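Local coordinates for protein trehalose monomycolate exporter MmpL3 (Mycobacterium tuberculosis, PDB 7NVH) that probably exports trehalose monomycolate, a mycolic acid ester of trehalose, across the inner membrane as a transporter of the RND permease superfamily, at residues A[405-410]-A[591-596]. Numbering follows the deposited sequence.
Sequences IIMILL and SALTLG
This is an apolar helix-to-helix packing contact in the membrane region, joining residues 405-410, on helix 401-408, to the middle of helix 582-607. The CA atoms of Met407 and Leu593 lie 7.2 Å apart, and those of Leu410 and Gly596 7.7 Å, so the register advances three residues on each side. Met407 contributes the largest share of the contact, followed by Leu593. The CG of Met407 is anti to the backbone N (chi1 -156°) and the chain stays extended beyond it, which projects the thioether across the gap. Met407 SD rests against the side chain of Leu593, 3.7 Å from Leu593 CD2. The terminal Met407 CE continues past that side chain to Thr594, 3.4 Å from Thr594 OG1. This hydroxyl is hydrogen-bonded to Met590 O one turn back, with a weak additional bond to Asp710 OD1. Met407 CE also reaches the Thr594 backbone, 3.5 Å from Thr594 CA.

The branched end of Leu593 is shared: CD2 meets Met407, whereas Leu593 CD1 turns to Ile408, 4.0 Å from Ile408 CG1. Both pairs cross obliquely. Leu410 points toward the second helix. A polar link supplements the packing, since Ser597 OG is hydrogen-bonded to Met407 O of the first helix as well as to Leu593 O of its own. Val714 touches both Met407 and Thr594, so helix 694-726 also packs against these two side chains. The contact as a whole is plain packing between helices of the transmembrane bundle of an MmpL protein of the RND permease clan.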
# COMPACT_ATOMS: atom_id res chain seq x y z
N ILE A 405 -12.84 8.35 -25.38
CA ILE A 405 -12.82 9.80 -25.18
C ILE A 405 -13.10 10.14 -23.72
O ILE A 405 -12.37 10.92 -23.10
CB ILE A 405 -13.83 10.48 -26.12
CG1 ILE A 405 -13.34 10.43 -27.57
CG2 ILE A 405 -14.07 11.91 -25.69
CD1 ILE A 405 -14.31 11.01 -28.56
N ILE A 406 -14.14 9.54 -23.15
CA ILE A 406 -14.51 9.84 -21.77
C ILE A 406 -13.57 9.18 -20.77
O ILE A 406 -13.61 9.51 -19.58
CB ILE A 406 -15.96 9.39 -21.49
CG1 ILE A 406 -16.56 10.20 -20.34
CG2 ILE A 406 -16.02 7.91 -21.17
CD1 ILE A 406 -16.74 11.67 -20.66
N MET A 407 -12.72 8.26 -21.23
CA MET A 407 -11.74 7.60 -20.38
C MET A 407 -10.36 8.23 -20.49
O MET A 407 -9.51 7.98 -19.64
CB MET A 407 -11.67 6.12 -20.77
CG MET A 407 -11.18 5.18 -19.70
SD MET A 407 -11.30 3.48 -20.28
CE MET A 407 -10.38 2.62 -19.02
N ILE A 408 -10.14 9.04 -21.53
CA ILE A 408 -8.94 9.87 -21.60
C ILE A 408 -9.15 11.16 -20.83
O ILE A 408 -8.24 11.66 -20.16
CB ILE A 408 -8.58 10.13 -23.08
CG1 ILE A 408 -7.87 8.92 -23.67
CG2 ILE A 408 -7.71 11.37 -23.21
CD1 ILE A 408 -7.67 9.01 -25.17
N LEU A 409 -10.36 11.73 -20.90
CA LEU A 409 -10.67 12.93 -20.14
C LEU A 409 -10.59 12.69 -18.64
O LEU A 409 -10.44 13.65 -17.88
CB LEU A 409 -12.07 13.44 -20.50
CG LEU A 409 -12.26 14.01 -21.90
CD1 LEU A 409 -13.45 14.96 -21.93
CD2 LEU A 409 -11.00 14.71 -22.39
N LEU A 410 -10.69 11.44 -18.19
CA LEU A 410 -10.47 11.12 -16.79
C LEU A 410 -8.99 11.12 -16.42
O LEU A 410 -8.67 11.07 -15.23
CB LEU A 410 -11.08 9.76 -16.46
CG LEU A 410 -12.59 9.73 -16.27
CD1 LEU A 410 -13.08 8.30 -16.11
CD2 LEU A 410 -12.99 10.58 -15.08
N SER A 591 -5.31 -1.90 -20.13
CA SER A 591 -4.83 -1.79 -18.76
C SER A 591 -4.17 -0.44 -18.51
O SER A 591 -4.37 0.16 -17.44
CB SER A 591 -3.85 -2.92 -18.46
OG SER A 591 -4.49 -4.18 -18.59
N ALA A 592 -3.38 0.05 -19.46
CA ALA A 592 -2.76 1.36 -19.31
C ALA A 592 -3.82 2.46 -19.25
O ALA A 592 -3.71 3.39 -18.44
CB ALA A 592 -1.79 1.62 -20.45
N LEU A 593 -4.84 2.37 -20.10
CA LEU A 593 -5.91 3.37 -20.06
C LEU A 593 -6.65 3.33 -18.73
O LEU A 593 -6.97 4.39 -18.15
CB LEU A 593 -6.88 3.14 -21.22
CG LEU A 593 -7.61 4.37 -21.74
CD1 LEU A 593 -6.62 5.39 -22.26
CD2 LEU A 593 -8.60 3.97 -22.82
N THR A 594 -6.94 2.13 -18.21
CA THR A 594 -7.60 2.02 -16.92
C THR A 594 -6.75 2.59 -15.80
O THR A 594 -7.26 3.27 -14.91
CB THR A 594 -7.95 0.56 -16.64
OG1 THR A 594 -8.70 0.02 -17.73
CG2 THR A 594 -8.78 0.45 -15.37
N LEU A 595 -5.44 2.32 -15.84
CA LEU A 595 -4.54 2.87 -14.83
C LEU A 595 -4.52 4.39 -14.88
O LEU A 595 -4.56 5.06 -13.84
CB LEU A 595 -3.14 2.30 -15.02
CG LEU A 595 -2.03 2.87 -14.14
CD1 LEU A 595 -2.42 2.79 -12.67
CD2 LEU A 595 -0.74 2.13 -14.40
N GLY A 596 -4.45 4.95 -16.09
CA GLY A 596 -4.46 6.40 -16.22
C GLY A 596 -5.74 7.02 -15.68
O GLY A 596 -5.70 8.02 -14.96